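Local atomic coordinates of protein pid-3 (Caenorhabditis elegans, PDB entry 7OCX), a protein that probably takes part in piRNA biogenesis, pairing through an RNA recognition motif domain with the protein TOFU-6 in the PETISCO complex. Residues B[51-54]-B[58-61]; B[34-39]-B[63-68]. One frame throughout, in Å; residues are numbered along the deposited sequence.

Overall arrangement
Contact 1 ties helix 56-66 to the end of strand 48-53. Contact 2 ties the same helix to the loop leading into the neighbouring strand 38-45. Their centres are about 7 Å apart. Segments 51-54 and 58-61 of contact 1 fall between segments 34-39 and 63-68 of contact 2 along the chain. Contact 1 is local, between a strand end and the helix that follows it; contact 2 bridges a longer interval. Two hydrogen bonds join them: Gln58 OE1 with Arg37 N, and Glu54 OE1 with Asn39 ND2, each 2.8 Å. Both contacts border TOFU-6, and contact 2 also lies beside a second copy of this protein.

Contact 1: B[51-54]-B[58-61]; sequences VALE and QVYQ
Leu53 and Gln58 both place CG opposite their carbonyl carbon, at chi1 -59° and -63°. Leu53 thereby sends its CD1 methyl to the first residues of segment 58-61. The extended chain of Gln58 carries its amide to Glu54.

The CD1 branch of Leu53 does the touching. Leu53 CD1 reaches the helix backbone, 3.6 Å from Gln58 O and 3.8 Å from Val59 N. Leu53 CD1 also meets the CG2 branch of Val59 at 4.1 Å, methyl to methyl. Gln58 CB lies 4.2 Å from Leu53 CD1. No hydrogen bond links the two segments; the contact is van der Waals packing of a strand residue against the helix. The strand is 48-53 and the helix is 56-66. They are the third strand and second helix of the RNA recognition motif, a beta-alpha-beta-beta-alpha-beta fold, and a short turn joins them. Leu53 also packs on Leu15 of strand 14-18 and on Val38 of strand 38-45, so the contact belongs to the core between sheet and helix.

Glu54 and Gln58 cross obliquely. Their carboxylate and amide planes are 45° apart. Gln58 NE2 rests on the aliphatic part of Glu54, 3.6 Å from its CB. Their polar ends have other partners: Glu54 OE1 bonds Asn39 ND2, and Gln58 OE1 takes the backbone N-H of Arg37. Gln58 NE2 donates to Ser44 O of the TOFU-6 chain. Both ends of this buried amide are therefore satisfied, and the two bonds fix which way it is turned.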
# COMPACT_ATOMS: atom_id res chain seq x y z
N VAL B 51 -10.76 -2.17 -10.94
CA VAL B 51 -9.45 -1.52 -10.95
C VAL B 51 -8.77 -1.83 -12.26
O VAL B 51 -8.74 -2.98 -12.69
CB VAL B 51 -8.57 -2.00 -9.77
CG1 VAL B 51 -7.20 -1.39 -9.86
CG2 VAL B 51 -9.27 -1.73 -8.48
N ALA B 52 -8.20 -0.81 -12.89
CA ALA B 52 -7.35 -1.00 -14.06
C ALA B 52 -5.90 -0.96 -13.60
O ALA B 52 -5.46 0.04 -13.02
CB ALA B 52 -7.63 0.06 -15.12
N LEU B 53 -5.20 -2.07 -13.78
CA LEU B 53 -3.77 -2.17 -13.54
C LEU B 53 -3.04 -1.98 -14.86
O LEU B 53 -3.66 -1.87 -15.92
CB LEU B 53 -3.41 -3.50 -12.89
CG LEU B 53 -4.02 -3.91 -11.54
CD1 LEU B 53 -3.45 -5.24 -11.14
CD2 LEU B 53 -3.70 -2.84 -10.50
N GLU B 54 -1.72 -1.99 -14.82
CA GLU B 54 -0.95 -1.65 -16.01
C GLU B 54 -1.16 -2.67 -17.14
O GLU B 54 -1.22 -2.30 -18.31
CB GLU B 54 0.53 -1.55 -15.62
CG GLU B 54 1.51 -1.18 -16.73
CD GLU B 54 1.20 0.14 -17.38
OE1 GLU B 54 0.44 0.94 -16.79
OE2 GLU B 54 1.73 0.39 -18.49
N GLN B 58 0.20 -8.07 -14.40
CA GLN B 58 -0.04 -7.53 -13.08
C GLN B 58 -1.42 -7.95 -12.56
O GLN B 58 -1.56 -8.28 -11.38
CB GLN B 58 0.16 -6.01 -13.10
CG GLN B 58 1.61 -5.64 -13.44
CD GLN B 58 1.97 -4.22 -13.07
OE1 GLN B 58 1.42 -3.68 -12.11
NE2 GLN B 58 2.90 -3.61 -13.81
N VAL B 59 -2.42 -8.03 -13.44
CA VAL B 59 -3.71 -8.57 -13.00
C VAL B 59 -3.53 -9.99 -12.50
O VAL B 59 -4.01 -10.36 -11.42
CB VAL B 59 -4.74 -8.51 -14.14
CG1 VAL B 59 -6.01 -9.29 -13.79
CG2 VAL B 59 -5.10 -7.09 -14.46
N TYR B 60 -2.84 -10.82 -13.28
CA TYR B 60 -2.67 -12.21 -12.88
C TYR B 60 -2.02 -12.32 -11.50
O TYR B 60 -2.47 -13.10 -10.64
CB TYR B 60 -1.84 -12.94 -13.93
CG TYR B 60 -1.58 -14.39 -13.62
CD1 TYR B 60 -2.50 -15.37 -13.97
CD2 TYR B 60 -0.43 -14.77 -12.93
CE1 TYR B 60 -2.26 -16.71 -13.68
CE2 TYR B 60 -0.19 -16.09 -12.63
CZ TYR B 60 -1.11 -17.06 -13.00
OH TYR B 60 -0.89 -18.38 -12.70
N GLN B 61 -0.95 -11.56 -11.27
CA GLN B 61 -0.24 -11.63 -9.99
C GLN B 61 -1.06 -11.04 -8.84
O GLN B 61 -0.99 -11.54 -7.71
CB GLN B 61 1.10 -10.89 -10.11
CG GLN B 61 2.02 -11.54 -11.15
CD GLN B 61 3.23 -10.68 -11.45
OE1 GLN B 61 4.29 -10.86 -10.85
NE2 GLN B 61 3.09 -9.78 -12.41

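Contact 2: B[34-39]-B[63-68]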
# COMPACT_ATOMS: atom_id res chain seq x y z
N THR B 34 -0.65 -2.63 -3.53
CA THR B 34 0.80 -2.46 -3.54
C THR B 34 1.47 -3.81 -3.77
O THR B 34 1.14 -4.78 -3.08
CB THR B 34 1.28 -1.88 -2.22
OG1 THR B 34 0.58 -0.66 -2.01
CG2 THR B 34 2.78 -1.61 -2.24
N PRO B 35 2.46 -3.89 -4.68
CA PRO B 35 3.11 -2.79 -5.43
C PRO B 35 2.64 -2.59 -6.87
O PRO B 35 3.30 -1.87 -7.60
CB PRO B 35 4.58 -3.24 -5.42
CG PRO B 35 4.47 -4.75 -5.60
CD PRO B 35 3.19 -5.16 -4.86
N TYR B 36 1.54 -3.21 -7.29
CA TYR B 36 1.14 -3.19 -8.69
C TYR B 36 0.68 -1.81 -9.13
O TYR B 36 0.17 -1.01 -8.33
CB TYR B 36 0.05 -4.25 -8.95
CG TYR B 36 0.58 -5.61 -8.59
CD1 TYR B 36 1.53 -6.24 -9.40
CD2 TYR B 36 0.21 -6.25 -7.41
CE1 TYR B 36 2.07 -7.45 -9.06
CE2 TYR B 36 0.74 -7.47 -7.07
CZ TYR B 36 1.68 -8.06 -7.90
OH TYR B 36 2.23 -9.27 -7.58
N ARG B 37 0.93 -1.50 -10.40
CA ARG B 37 0.63 -0.18 -10.92
C ARG B 37 -0.86 -0.06 -11.21
O ARG B 37 -1.40 -0.80 -12.05
CB ARG B 37 1.42 0.16 -12.18
CG ARG B 37 1.00 1.55 -12.69
CD ARG B 37 1.83 2.06 -13.84
NE ARG B 37 1.38 3.34 -14.37
CZ ARG B 37 1.90 4.52 -14.08
NH1 ARG B 37 2.87 4.65 -13.19
NH2 ARG B 37 1.46 5.60 -14.72
N VAL B 38 -1.49 0.90 -10.56
CA VAL B 38 -2.91 1.20 -10.69
C VAL B 38 -3.06 2.44 -11.54
O VAL B 38 -2.52 3.50 -11.20
CB VAL B 38 -3.56 1.41 -9.31
CG1 VAL B 38 -5.03 1.77 -9.49
CG2 VAL B 38 -3.39 0.22 -8.43
N ASN B 39 -3.82 2.34 -12.62
CA ASN B 39 -4.08 3.47 -13.51
C ASN B 39 -5.48 4.03 -13.38
O ASN B 39 -5.74 5.12 -13.90
CB ASN B 39 -3.85 3.05 -14.95
CG ASN B 39 -2.41 2.81 -15.24
OD1 ASN B 39 -1.54 3.52 -14.71
ND2 ASN B 39 -2.12 1.81 -16.05
N VAL B 63 -4.35 -11.08 -8.54
CA VAL B 63 -5.31 -12.11 -8.14
C VAL B 63 -4.62 -13.15 -7.26
O VAL B 63 -5.12 -13.52 -6.18
CB VAL B 63 -5.96 -12.76 -9.38
CG1 VAL B 63 -6.86 -13.93 -8.95
CG2 VAL B 63 -6.74 -11.72 -10.18
N GLN B 64 -3.45 -13.63 -7.69
CA GLN B 64 -2.76 -14.66 -6.92
C GLN B 64 -2.38 -14.14 -5.54
O GLN B 64 -2.50 -14.86 -4.55
CB GLN B 64 -1.55 -15.14 -7.72
CG GLN B 64 -0.56 -16.07 -7.05
CD GLN B 64 0.50 -16.58 -8.04
OE1 GLN B 64 1.58 -16.00 -8.16
NE2 GLN B 64 0.18 -17.65 -8.77
N ASP B 65 -1.93 -12.88 -5.46
CA ASP B 65 -1.45 -12.36 -4.18
C ASP B 65 -2.59 -12.08 -3.21
O ASP B 65 -2.40 -12.19 -1.99
CB ASP B 65 -0.67 -11.05 -4.35
CG ASP B 65 0.70 -11.21 -4.96
OD1 ASP B 65 1.14 -12.34 -5.21
OD2 ASP B 65 1.34 -10.13 -5.18
N PHE B 66 -3.74 -11.61 -3.71
CA PHE B 66 -4.74 -10.98 -2.86
C PHE B 66 -6.06 -11.73 -2.77
O PHE B 66 -6.76 -11.57 -1.78
CB PHE B 66 -5.01 -9.54 -3.32
CG PHE B 66 -3.78 -8.69 -3.37
CD1 PHE B 66 -2.94 -8.58 -2.26
CD2 PHE B 66 -3.41 -8.05 -4.54
CE1 PHE B 66 -1.77 -7.85 -2.31
CE2 PHE B 66 -2.24 -7.30 -4.59
CZ PHE B 66 -1.42 -7.21 -3.50
N ASN B 67 -6.39 -12.60 -3.72
CA ASN B 67 -7.64 -13.34 -3.55
C ASN B 67 -7.59 -14.23 -2.31
O ASN B 67 -6.67 -15.03 -2.13
CB ASN B 67 -7.94 -14.19 -4.77
CG ASN B 67 -9.36 -14.66 -4.78
OD1 ASN B 67 -10.28 -13.91 -4.46
ND2 ASN B 67 -9.55 -15.92 -5.10
N GLY B 68 -8.61 -14.10 -1.46
CA GLY B 68 -8.66 -14.88 -0.24
C GLY B 68 -7.87 -14.30 0.91
O GLY B 68 -7.81 -14.93 1.99
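Tyr36 and Asp65 meet at the hydroxyl end of the tyrosine ring. Both set CG opposite the carbonyl carbon, at chi1 -59° and -73°, which brings hydroxyl and carboxylate together. Tyr36 OH donates a hydrogen bond to Asp65 OD2, 2.7 Å away. Asp65 OD2 lies at the ring edge, in the plane of the ring, and also comes within 3.3 Å of Tyr36 CE2. The hydroxyl meets Asp65 OD2 from above the carboxylate plane, 44° out of it.

Tyr36 and Phe66 meet edge by edge. Tyr36 CD2 is 3.9 Å from Phe66 CE2, and each of these atoms lies at the edge of the other ring, near its plane. One face of each ring is taken by a sequence neighbour. Pro35 CD lies 4.0 Å above the plane of the Tyr36 ring, toward its rim. Asp65 CB sits over the centre of the Phe66 ring, 3.8 Å above its plane. Asp65 thus serves both rings, with its carboxylate on one and its CB on the other. The carbonyl oxygen of Thr34 reaches the rim of Phe66, 3.6 Å from CZ.

In the RNA recognition motif fold this joins the loop after helix 26-32 to the last turn of helix 56-66. Phe66 also packs on Leu77 and Val79 of strand 75-81. Tyr36 rests on Gln58, Gln61 and Ala62 along the same helix. With a phenylalanine at Tyr36, the missing hydroxyl would probably leave Asp65 OD2 without its mate, even if the ring kept its packing on Phe66.

The short bond from the phenol would be expected to favour the charged form of the Asp65 carboxylate. Lys42 of the TOFU-6 chain, which packs on Tyr36 and Asp65, may add to this.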